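Local coordinates for protein mandelate racemase/muconate lactonizing enzyme (Polaromonas sp., PDB 2OG9) that probably abstracts a proton next to a substrate carboxylate, as mandelate racemase and other enolase superfamily members do, using a barrel domain with an N-terminal capping domain, at residues Arg146-Cys151 with Gly353-Val357; Tyr152-Gly156 with Asn169-Ser173; Gly156-His160 with Lys184-Pro188; Met286-Pro290 with Ala317-His321. Numbering follows the deposited sequence.

Contact 1: residues Arg146-Cys151 with Gly353-Val357; sequences RDSVRC and GRMLV
This is an antiparallel ladder on the first strand of the enolase-type TIM barrel: strand 354-356 runs back along strand 148-151. The short axes approach to 4.3 Å, and the strands are twisted 36° from exactly antiparallel. Ser148 with Leu356 and Arg150 with Arg354 are non-hydrogen-bonded pairs, CA atoms 4.3 Å apart in each. Between them Val149 N to Met355 O (2.9 Å) and Met355 N to Val149 O (2.8 Å) make the hydrogen-bonded pair. Cys151 N to Gly353 O (3.2 Å) and Val357 N to Asp147 O (3.1 Å) extend the ladder.

The side chains of Val149 and selenomethionine Met355 share one face; Met355 and Val357 pack on Val322 of helix 318-326. Met355 CG lies 4.3 Å from Val149 CB and Met355 CE 3.8 Å from Cys151 CB. On the other face Ser148 CB sits 4.0 Å from Leu356 CD2. Arg354 (chi1 m, chi3 p) lays its guanidinium over the peptide joining Val149 and Arg150; Arg354 NE donates to Ser148 OG at 2.8 Å and Arg354 NH2 to Ser148 O at 2.9 Å. Glu331 bridges Arg354 to Arg146. Val357 CG2 fills the hollow beside Val149, 4.2 Å from Val149 CG2.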
loop_
_atom_site.group_PDB
_atom_site.type_symbol
_atom_site.label_atom_id
_atom_site.label_comp_id
_atom_site.label_asym_id
_atom_site.label_seq_id
_atom_site.Cartn_x
_atom_site.Cartn_y
_atom_site.Cartn_z
ATOM N N ARG A 146 7.437 -37.458 -4.800
ATOM C CA ARG A 146 6.662 -38.480 -5.496
ATOM C C ARG A 146 7.530 -39.252 -6.482
ATOM O O ARG A 146 8.548 -38.746 -6.959
ATOM C CB ARG A 146 5.502 -37.807 -6.245
ATOM C CG ARG A 146 5.943 -36.753 -7.278
ATOM C CD ARG A 146 4.768 -35.868 -7.718
ATOM N NE ARG A 146 4.233 -35.097 -6.593
ATOM C CZ ARG A 146 4.788 -33.989 -6.105
ATOM N NH1 ARG A 146 5.898 -33.494 -6.647
ATOM N NH2 ARG A 146 4.249 -33.387 -5.053
ATOM N N ASP A 147 7.122 -40.476 -6.800
ATOM C CA ASP A 147 7.884 -41.289 -7.740
ATOM C C ASP A 147 7.298 -41.261 -9.150
ATOM O O ASP A 147 7.820 -41.897 -10.058
ATOM C CB ASP A 147 7.991 -42.725 -7.222
ATOM C CG ASP A 147 8.748 -42.807 -5.908
ATOM O OD1 ASP A 147 9.781 -42.112 -5.773
ATOM O OD2 ASP A 147 8.317 -43.562 -5.009
ATOM N N SER A 148 6.217 -40.511 -9.327
ATOM C CA SER A 148 5.580 -40.369 -10.636
ATOM C C SER A 148 4.856 -39.025 -10.631
ATOM O O SER A 148 4.444 -38.555 -9.577
ATOM C CB SER A 148 4.593 -41.513 -10.898
ATOM O OG SER A 148 3.480 -41.440 -10.034
ATOM N N VAL A 149 4.701 -38.422 -11.807
ATOM C CA VAL A 149 4.077 -37.107 -11.939
ATOM C C VAL A 149 2.889 -37.084 -12.907
ATOM O O VAL A 149 2.944 -37.688 -13.979
ATOM C CB VAL A 149 5.130 -36.079 -12.428
ATOM C CG1 VAL A 149 4.498 -34.704 -12.578
ATOM C CG2 VAL A 149 6.300 -36.023 -11.444
ATOM N N ARG A 150 1.823 -36.376 -12.535
ATOM C CA ARG A 150 0.651 -36.285 -13.406
ATOM C C ARG A 150 1.114 -35.765 -14.762
ATOM O O ARG A 150 1.920 -34.841 -14.832
ATOM C CB ARG A 150 -0.398 -35.327 -12.829
ATOM C CG ARG A 150 -0.880 -35.663 -11.422
ATOM C CD ARG A 150 -2.208 -34.975 -11.115
ATOM N NE ARG A 150 -3.314 -35.561 -11.873
ATOM C CZ ARG A 150 -4.598 -35.249 -11.696
ATOM N NH1 ARG A 150 -4.949 -34.349 -10.786
ATOM N NH2 ARG A 150 -5.539 -35.851 -12.417
ATOM N N CYS A 151 0.621 -36.362 -15.843
ATOM C CA CYS A 151 1.014 -35.922 -17.171
ATOM C C CYS A 151 -0.197 -35.705 -18.067
ATOM O O CYS A 151 -1.293 -36.204 -17.794
ATOM C CB CYS A 151 1.956 -36.943 -17.828
ATOM S SG CYS A 151 1.201 -38.557 -18.203
ATOM N N GLY A 353 -2.134 -42.445 -16.016
ATOM C CA GLY A 353 -2.201 -40.990 -15.977
ATOM C C GLY A 353 -0.995 -40.238 -15.436
ATOM O O GLY A 353 -1.053 -39.014 -15.263
ATOM N N ARG A 354 0.099 -40.945 -15.180
ATOM C CA ARG A 354 1.300 -40.304 -14.646
ATOM C C ARG A 354 2.564 -40.802 -15.350
ATOM O O ARG A 354 2.609 -41.934 -15.832
ATOM C CB ARG A 354 1.423 -40.593 -13.141
ATOM C CG ARG A 354 0.162 -40.313 -12.322
ATOM C CD ARG A 354 0.310 -40.768 -10.869
ATOM N NE ARG A 354 1.190 -39.907 -10.074
ATOM C CZ ARG A 354 0.801 -38.788 -9.465
ATOM N NH1 ARG A 354 -0.459 -38.385 -9.556
ATOM N NH2 ARG A 354 1.671 -38.075 -8.752
HETATM N N MSE A 355 3.591 -39.958 -15.425
HETATM C CA MSE A 355 4.837 -40.401 -16.035
HETATM C C MSE A 355 5.766 -40.758 -14.890
HETATM O O MSE A 355 5.829 -40.042 -13.888
HETATM C CB MSE A 355 5.460 -39.319 -16.931
HETATM C CG MSE A 355 5.773 -37.990 -16.279
HETATM SE SE MSE A 355 6.875 -36.894 -17.483
HETATM C CE MSE A 355 5.617 -36.679 -18.959
ATOM N N LEU A 356 6.467 -41.878 -15.027
ATOM C CA LEU A 356 7.369 -42.338 -13.983
ATOM C C LEU A 356 8.650 -41.522 -13.959
ATOM O O LEU A 356 9.210 -41.186 -15.001
ATOM C CB LEU A 356 7.729 -43.818 -14.187
ATOM C CG LEU A 356 6.589 -44.841 -14.248
ATOM C CD1 LEU A 356 7.172 -46.249 -14.389
ATOM C CD2 LEU A 356 5.736 -44.748 -12.997
ATOM N N VAL A 357 9.107 -41.200 -12.760
ATOM C CA VAL A 357 10.345 -40.458 -12.620
ATOM C C VAL A 357 11.448 -41.487 -12.829
ATOM O O VAL A 357 11.456 -42.518 -12.171
ATOM C CB VAL A 357 10.469 -39.858 -11.212
ATOM C CG1 VAL A 357 11.819 -39.183 -11.055
ATOM C CG2 VAL A 357 9.341 -38.857 -10.978
HETATM O O HOH W 1 10.198 -43.365 -10.097
HETATM O O HOH W 2 -2.955 -38.026 -13.587
#

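Contact 2: residues Tyr152-Gly156 with Asn169-Ser173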
loop_
_atom_site.group_PDB
_atom_site.type_symbol
_atom_site.label_atom_id
_atom_site.label_comp_id
_atom_site.label_asym_id
_atom_site.label_seq_id
_atom_site.Cartn_x
_atom_site.Cartn_y
_atom_site.Cartn_z
ATOM N N TYR A 152 0.022 -34.959 -19.146
ATOM C CA TYR A 152 -1.020 -34.650 -20.111
ATOM C C TYR A 152 -0.344 -34.468 -21.457
ATOM O O TYR A 152 0.878 -34.317 -21.525
ATOM C CB TYR A 152 -1.727 -33.353 -19.715
ATOM C CG TYR A 152 -0.829 -32.127 -19.737
ATOM C CD1 TYR A 152 -0.793 -31.283 -20.844
ATOM C CD2 TYR A 152 -0.010 -31.821 -18.651
ATOM C CE1 TYR A 152 0.037 -30.159 -20.873
ATOM C CE2 TYR A 152 0.826 -30.697 -18.669
ATOM C CZ TYR A 152 0.843 -29.875 -19.782
ATOM O OH TYR A 152 1.673 -28.775 -19.810
ATOM N N ASN A 153 -1.132 -34.490 -22.525
ATOM C CA ASN A 153 -0.591 -34.296 -23.860
ATOM C C ASN A 153 -1.631 -33.644 -24.769
ATOM O O ASN A 153 -2.791 -33.485 -24.381
ATOM C CB ASN A 153 -0.095 -35.637 -24.437
ATOM C CG ASN A 153 -1.204 -36.486 -25.049
ATOM O OD1 ASN A 153 -2.390 -36.301 -24.773
ATOM N ND2 ASN A 153 -0.807 -37.446 -25.882
ATOM N N THR A 154 -1.209 -33.252 -25.966
ATOM C CA THR A 154 -2.100 -32.614 -26.935
ATOM C C THR A 154 -2.601 -33.661 -27.920
ATOM O O THR A 154 -3.504 -33.400 -28.719
ATOM C CB THR A 154 -1.363 -31.531 -27.742
ATOM O OG1 THR A 154 -0.391 -32.155 -28.594
ATOM C CG2 THR A 154 -0.652 -30.558 -26.810
ATOM N N SER A 155 -2.001 -34.847 -27.856
ATOM C CA SER A 155 -2.356 -35.944 -28.749
ATOM C C SER A 155 -2.152 -35.506 -30.197
ATOM O O SER A 155 -2.947 -35.841 -31.080
ATOM C CB SER A 155 -3.807 -36.370 -28.528
ATOM O OG SER A 155 -3.977 -36.956 -27.250
ATOM N N GLY A 156 -1.084 -34.744 -30.422
ATOM C CA GLY A 156 -0.766 -34.260 -31.754
ATOM C C GLY A 156 -1.834 -33.356 -32.340
ATOM O O GLY A 156 -2.000 -33.287 -33.559
ATOM N N ASN A 169 -7.539 -39.358 -31.495
ATOM C CA ASN A 169 -6.141 -39.272 -31.072
ATOM C C ASN A 169 -6.082 -39.111 -29.549
ATOM O O ASN A 169 -5.287 -39.763 -28.868
ATOM C CB ASN A 169 -5.458 -38.070 -31.736
ATOM C CG ASN A 169 -5.062 -38.339 -33.179
ATOM O OD1 ASN A 169 -5.756 -39.050 -33.907
ATOM N ND2 ASN A 169 -3.947 -37.755 -33.602
ATOM N N ALA A 170 -6.931 -38.233 -29.027
ATOM C CA ALA A 170 -6.990 -37.982 -27.595
ATOM C C ALA A 170 -7.405 -39.255 -26.871
ATOM O O ALA A 170 -6.754 -39.677 -25.918
ATOM C CB ALA A 170 -7.979 -36.863 -27.301
ATOM N N SER A 171 -8.494 -39.866 -27.328
ATOM C CA SER A 171 -8.979 -41.096 -26.719
ATOM C C SER A 171 -7.875 -42.153 -26.732
ATOM O O SER A 171 -7.784 -42.981 -25.824
ATOM C CB SER A 171 -10.220 -41.602 -27.467
ATOM O OG SER A 171 -9.987 -41.666 -28.864
ATOM N N ALA A 172 -7.031 -42.111 -27.759
ATOM C CA ALA A 172 -5.922 -43.055 -27.881
ATOM C C ALA A 172 -4.873 -42.761 -26.813
ATOM O O ALA A 172 -4.343 -43.675 -26.177
ATOM C CB ALA A 172 -5.295 -42.951 -29.267
ATOM N N SER A 173 -4.571 -41.480 -26.622
ATOM C CA SER A 173 -3.590 -41.075 -25.624
ATOM C C SER A 173 -4.053 -41.485 -24.236
ATOM O O SER A 173 -3.248 -41.847 -23.383
ATOM C CB SER A 173 -3.374 -39.562 -25.676
ATOM O OG SER A 173 -2.770 -39.182 -26.901
#
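Past the end of the first barrel strand, Asn153 is still extended and residues 154-156 turn irregularly, while residues 169-173 are regular helix within 163-175. The two belong to the first beta-alpha unit of the TIM barrel, and the contact folds the loop after the strand back onto the flank of its own helix. The backbone bonds of Asn153 to Gly180 and Lys182 place it beside the second strand. Ser155 and Gly156 both have positive phi; at Ser155 (58/39) this bends the chain so that CB points toward the helix, and Ser155 CA is 5.2 Å from Ala170 CA. Small residues permit so close an approach: Ser155 OG lies 3.2 Å from Ala170 CA.

Two of the three hydrogen bonds between the segments meet at Ser173 OG, one turn after Asn169. Asn153 ND2 donates to Ser173 OG at 2.8 Å in a nearly straight bond, and the hydroxyls Ser155 OG and Ser173 OG are hydrogen-bonded at 2.6 Å. Ile181 of the second strand touches Asn153, Ser155 and Ala170, so this polar cluster borders the layer between barrel and helix. Nearer the start of the helix segment, Asn169 ND2 makes a weak hydrogen bond to Ser155 O at 3.3 Å.

Contact 3: residues Gly156-His160 with Lys184-Pro188; sequences GGFLH and KVGQP
Leu159 (chi1 m, chi2 t) lies over the backbone of 184-186, its CD2 3.4 Å from Lys184 O and 3.7 Å from Val185 CA. The contact joins two neighbouring loops of the TIM barrel, those following the first and second strands, at the C-terminal end where enolase superfamily enzymes hold their active site. Beyond Lys184, the last residue of strand 181-184, both segments are irregular, and no hydrogen bond links them; the CA atoms of Phe158 and Lys184 stand 5.7 Å apart. Gly186, at phi/psi 101/28, takes a conformation that calls for glycine and lets the chain turn, so that Gln187 points CB toward the other loop and brings its CD within 3.9 Å of Leu159 CD2. Asp193 of the next helix accepts a hydrogen bond from Gly186 N. Mandelate racemase relatives carry their Lys-X-Lys motif at the end of this strand. The Lys184 chain, m at chi1 and chi2, passes Gly157, with Lys184 CG 3.7 Å from Gly157 O. The ammonium then meets the edge of the Phe158 ring, Lys184 NZ 3.6 Å from Phe158 CD2.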
loop_
_atom_site.group_PDB
_atom_site.type_symbol
_atom_site.label_atom_id
_atom_site.label_comp_id
_atom_site.label_asym_id
_atom_site.label_seq_id
_atom_site.Cartn_x
_atom_site.Cartn_y
_atom_site.Cartn_z
ATOM N N GLY A 156 -1.084 -34.744 -30.422
ATOM C CA GLY A 156 -0.766 -34.260 -31.754
ATOM C C GLY A 156 -1.834 -33.356 -32.340
ATOM O O GLY A 156 -2.000 -33.287 -33.559
ATOM N N GLY A 157 -2.557 -32.654 -31.475
ATOM C CA GLY A 157 -3.603 -31.774 -31.954
ATOM C C GLY A 157 -3.218 -30.310 -32.028
ATOM O O GLY A 157 -2.583 -29.767 -31.121
ATOM N N PHE A 158 -3.597 -29.673 -33.129
ATOM C CA PHE A 158 -3.334 -28.256 -33.336
ATOM C C PHE A 158 -4.648 -27.630 -33.771
ATOM O O PHE A 158 -5.640 -28.337 -33.956
ATOM C CB PHE A 158 -2.271 -28.050 -34.415
ATOM C CG PHE A 158 -0.949 -28.681 -34.088
ATOM C CD1 PHE A 158 -0.525 -29.823 -34.760
ATOM C CD2 PHE A 158 -0.134 -28.145 -33.094
ATOM C CE1 PHE A 158 0.694 -30.424 -34.447
ATOM C CE2 PHE A 158 1.086 -28.736 -32.771
ATOM C CZ PHE A 158 1.500 -29.879 -33.449
ATOM N N LEU A 159 -4.663 -26.314 -33.929
ATOM C CA LEU A 159 -5.881 -25.626 -34.339
ATOM C C LEU A 159 -6.424 -26.152 -35.666
ATOM O O LEU A 159 -7.639 -26.192 -35.874
ATOM C CB LEU A 159 -5.621 -24.122 -34.450
ATOM C CG LEU A 159 -5.525 -23.366 -33.121
ATOM C CD1 LEU A 159 -4.868 -22.013 -33.342
ATOM C CD2 LEU A 159 -6.918 -23.205 -32.525
ATOM N N HIS A 160 -5.522 -26.566 -36.552
ATOM C CA HIS A 160 -5.914 -27.074 -37.863
ATOM C C HIS A 160 -6.308 -28.551 -37.888
ATOM O O HIS A 160 -6.798 -29.043 -38.903
ATOM C CB HIS A 160 -4.792 -26.819 -38.880
ATOM C CG HIS A 160 -3.465 -27.382 -38.477
ATOM N ND1 HIS A 160 -3.210 -28.737 -38.434
ATOM C CD2 HIS A 160 -2.319 -26.772 -38.093
ATOM C CE1 HIS A 160 -1.965 -28.936 -38.042
ATOM N NE2 HIS A 160 -1.402 -27.759 -37.828
ATOM N N LYS A 184 -5.368 -26.792 -28.126
ATOM C CA LYS A 184 -4.915 -25.504 -28.623
ATOM C C LYS A 184 -6.132 -24.677 -29.020
ATOM O O LYS A 184 -7.024 -25.169 -29.715
ATOM C CB LYS A 184 -4.012 -25.690 -29.842
ATOM C CG LYS A 184 -2.684 -26.369 -29.552
ATOM C CD LYS A 184 -1.750 -25.463 -28.766
ATOM C CE LYS A 184 -0.381 -26.105 -28.593
ATOM N NZ LYS A 184 0.216 -26.480 -29.908
ATOM N N VAL A 185 -6.172 -23.430 -28.561
ATOM C CA VAL A 185 -7.267 -22.520 -28.883
ATOM C C VAL A 185 -6.650 -21.166 -29.208
ATOM O O VAL A 185 -5.434 -21.055 -29.334
ATOM C CB VAL A 185 -8.250 -22.357 -27.697
ATOM C CG1 VAL A 185 -8.890 -23.697 -27.363
ATOM C CG2 VAL A 185 -7.523 -21.788 -26.479
ATOM N N GLY A 186 -7.479 -20.140 -29.350
ATOM C CA GLY A 186 -6.949 -18.821 -29.641
ATOM C C GLY A 186 -7.037 -18.395 -31.094
ATOM O O GLY A 186 -6.216 -17.609 -31.566
ATOM N N GLN A 187 -8.022 -18.918 -31.812
ATOM C CA GLN A 187 -8.205 -18.551 -33.210
ATOM C C GLN A 187 -9.261 -17.453 -33.293
ATOM O O GLN A 187 -10.172 -17.393 -32.466
ATOM C CB GLN A 187 -8.636 -19.768 -34.029
ATOM C CG GLN A 187 -9.829 -20.512 -33.460
ATOM C CD GLN A 187 -10.120 -21.798 -34.208
ATOM O OE1 GLN A 187 -10.939 -22.609 -33.775
ATOM N NE2 GLN A 187 -9.452 -21.990 -35.342
ATOM N N PRO A 188 -9.148 -16.565 -34.291
ATOM C CA PRO A 188 -10.088 -15.459 -34.488
ATOM C C PRO A 188 -11.561 -15.801 -34.268
ATOM O O PRO A 188 -12.333 -14.960 -33.804
ATOM C CB PRO A 188 -9.795 -15.024 -35.918
ATOM C CG PRO A 188 -8.307 -15.208 -35.994
ATOM C CD PRO A 188 -8.117 -16.568 -35.347
#

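Contact 4: residues Met286-Pro290 with Ala317-His321; sequences MPDAP and AMELH
Two loops at the C-terminal end of the TIM barrel meet here, those after the sixth and seventh strands, close to the centre of the chain. In mandelate racemase the corresponding loops supply a catalytic Asp-His pair, to which Asp288 and His315 probably correspond. Pro287 and Asp288 are extended; Asp288 is the N-cap of the short, weakly bonded helix at 289-292, its OD1 accepting from Arg291 N, while OD2 is hydrogen-bonded to Tyr67 OH of the N-terminal domain.

Along 317-321, Ala317 comes first, where the chain turns into helix 318-326. It is the N-cap of that helix: Ala317 O accepts from Leu320 N at 3.1 Å and from His321 N at 2.9 Å. Ala317 CB points toward the other segment and lies 4.4 Å from Pro290 CG, though Ala317 CA is 7.9 Å from Asp288 CA. A turn later, Leu320 (chi1 t, chi2 p) sends CD2 against Ala289 CB at 3.6 Å and Pro290 CD at 3.9 Å. These apolar contacts join the starts of the two helices, with Phe298 touching Ala289 and Ile295 touching Leu320. His321, chi1 m, fills the largest share of the interface: its ring lies beside Asp288 and Pro290 and turns an edge to the backbone N of Ala289, whose CA is 7.5 Å from the CA of His321.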
loop_
_atom_site.group_PDB
_atom_site.type_symbol
_atom_site.label_atom_id
_atom_site.label_comp_id
_atom_site.label_asym_id
_atom_site.label_seq_id
_atom_site.Cartn_x
_atom_site.Cartn_y
_atom_site.Cartn_z
HETATM N N MSE A 286 4.626 -21.824 -15.045
HETATM C CA MSE A 286 5.219 -22.744 -16.007
HETATM C C MSE A 286 6.641 -22.424 -16.428
HETATM O O MSE A 286 6.906 -22.122 -17.594
HETATM C CB MSE A 286 4.320 -22.833 -17.241
HETATM C CG MSE A 286 2.892 -23.223 -16.898
HETATM SE SE MSE A 286 1.832 -23.515 -18.490
HETATM C CE MSE A 286 2.474 -25.294 -18.990
ATOM N N PRO A 287 7.586 -22.500 -15.485
ATOM C CA PRO A 287 8.983 -22.212 -15.804
ATOM C C PRO A 287 9.547 -23.287 -16.724
ATOM O O PRO A 287 9.128 -24.444 -16.669
ATOM C CB PRO A 287 9.650 -22.200 -14.435
ATOM C CG PRO A 287 8.864 -23.221 -13.675
ATOM C CD PRO A 287 7.435 -22.904 -14.076
ATOM N N ASP A 288 10.476 -22.884 -17.581
ATOM C CA ASP A 288 11.134 -23.775 -18.532
ATOM C C ASP A 288 12.613 -23.714 -18.151
ATOM O O ASP A 288 13.280 -22.712 -18.412
ATOM C CB ASP A 288 10.903 -23.237 -19.952
ATOM C CG ASP A 288 11.581 -24.068 -21.027
ATOM O OD1 ASP A 288 12.628 -24.687 -20.746
ATOM O OD2 ASP A 288 11.075 -24.078 -22.168
ATOM N N ALA A 289 13.123 -24.771 -17.520
ATOM C CA ALA A 289 14.516 -24.795 -17.076
ATOM C C ALA A 289 15.534 -24.327 -18.124
ATOM O O ALA A 289 16.261 -23.363 -17.895
ATOM C CB ALA A 289 14.882 -26.193 -16.560
ATOM N N PRO A 290 15.606 -25.005 -19.283
ATOM C CA PRO A 290 16.564 -24.592 -20.317
ATOM C C PRO A 290 16.403 -23.128 -20.729
ATOM O O PRO A 290 17.379 -22.421 -20.966
ATOM C CB PRO A 290 16.254 -25.540 -21.474
ATOM C CG PRO A 290 15.788 -26.779 -20.782
ATOM C CD PRO A 290 14.891 -26.229 -19.687
ATOM N N ALA A 317 10.698 -29.978 -22.439
ATOM C CA ALA A 317 11.723 -30.868 -21.893
ATOM C C ALA A 317 11.318 -31.753 -20.720
ATOM O O ALA A 317 11.835 -31.595 -19.613
ATOM C CB ALA A 317 12.942 -30.044 -21.502
HETATM N N MSE A 318 10.419 -32.699 -20.963
HETATM C CA MSE A 318 9.983 -33.592 -19.896
HETATM C C MSE A 318 11.142 -34.424 -19.344
HETATM O O MSE A 318 11.140 -34.788 -18.167
HETATM C CB MSE A 318 8.887 -34.531 -20.404
HETATM C CG MSE A 318 9.299 -35.405 -21.575
HETATM SE SE MSE A 318 7.888 -36.681 -21.973
HETATM C CE MSE A 318 8.900 -37.922 -23.104
ATOM N N GLU A 319 12.126 -34.717 -20.193
ATOM C CA GLU A 319 13.283 -35.519 -19.789
ATOM C C GLU A 319 13.998 -34.884 -18.594
ATOM O O GLU A 319 14.606 -35.573 -17.764
ATOM C CB GLU A 319 14.264 -35.678 -20.964
ATOM C CG GLU A 319 13.758 -36.544 -22.130
ATOM C CD GLU A 319 12.804 -35.816 -23.070
ATOM O OE1 GLU A 319 12.545 -34.614 -22.856
ATOM O OE2 GLU A 319 12.317 -36.451 -24.032
ATOM N N LEU A 320 13.922 -33.560 -18.517
ATOM C CA LEU A 320 14.530 -32.816 -17.420
ATOM C C LEU A 320 13.485 -32.436 -16.370
ATOM O O LEU A 320 13.693 -32.630 -15.173
ATOM C CB LEU A 320 15.195 -31.545 -17.960
ATOM C CG LEU A 320 15.640 -30.483 -16.948
ATOM C CD1 LEU A 320 16.646 -31.065 -15.973
ATOM C CD2 LEU A 320 16.249 -29.304 -17.699
ATOM N N HIS A 321 12.348 -31.917 -16.818
ATOM C CA HIS A 321 11.316 -31.476 -15.885
ATOM C C HIS A 321 10.649 -32.545 -15.031
ATOM O O HIS A 321 10.127 -32.236 -13.962
ATOM C CB HIS A 321 10.263 -30.656 -16.628
ATOM C CG HIS A 321 10.797 -29.368 -17.168
ATOM N ND1 HIS A 321 11.503 -28.474 -16.390
ATOM C CD2 HIS A 321 10.737 -28.823 -18.404
ATOM C CE1 HIS A 321 11.854 -27.434 -17.125
ATOM N NE2 HIS A 321 11.401 -27.621 -18.351
#

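How the contacts relate
From the N terminus, the capping domain comes first; contact 1 then opens just before and along the first barrel strand and closes some 200 residues later on strand 354-356, enclosing the other three. Contacts 2 and 3 start in the same loop and share Gly156: contact 2 returns after 13 residues to helix 163-175, contact 3 reaches the loop beyond the second strand. Contact 4, opening after both have closed, joins the loops after the sixth and seventh strands. Contact 1 touches contact 4 where the selenomethionines meet, Met355 CE packing on Met318 SE at 3.8 Å, and contact 2 meets contact 4 through Tyr152 OH and Met286 CE, 3.7 Å apart. Contacts 3 and 4 remain separate, nearest atoms about 10 Å apart.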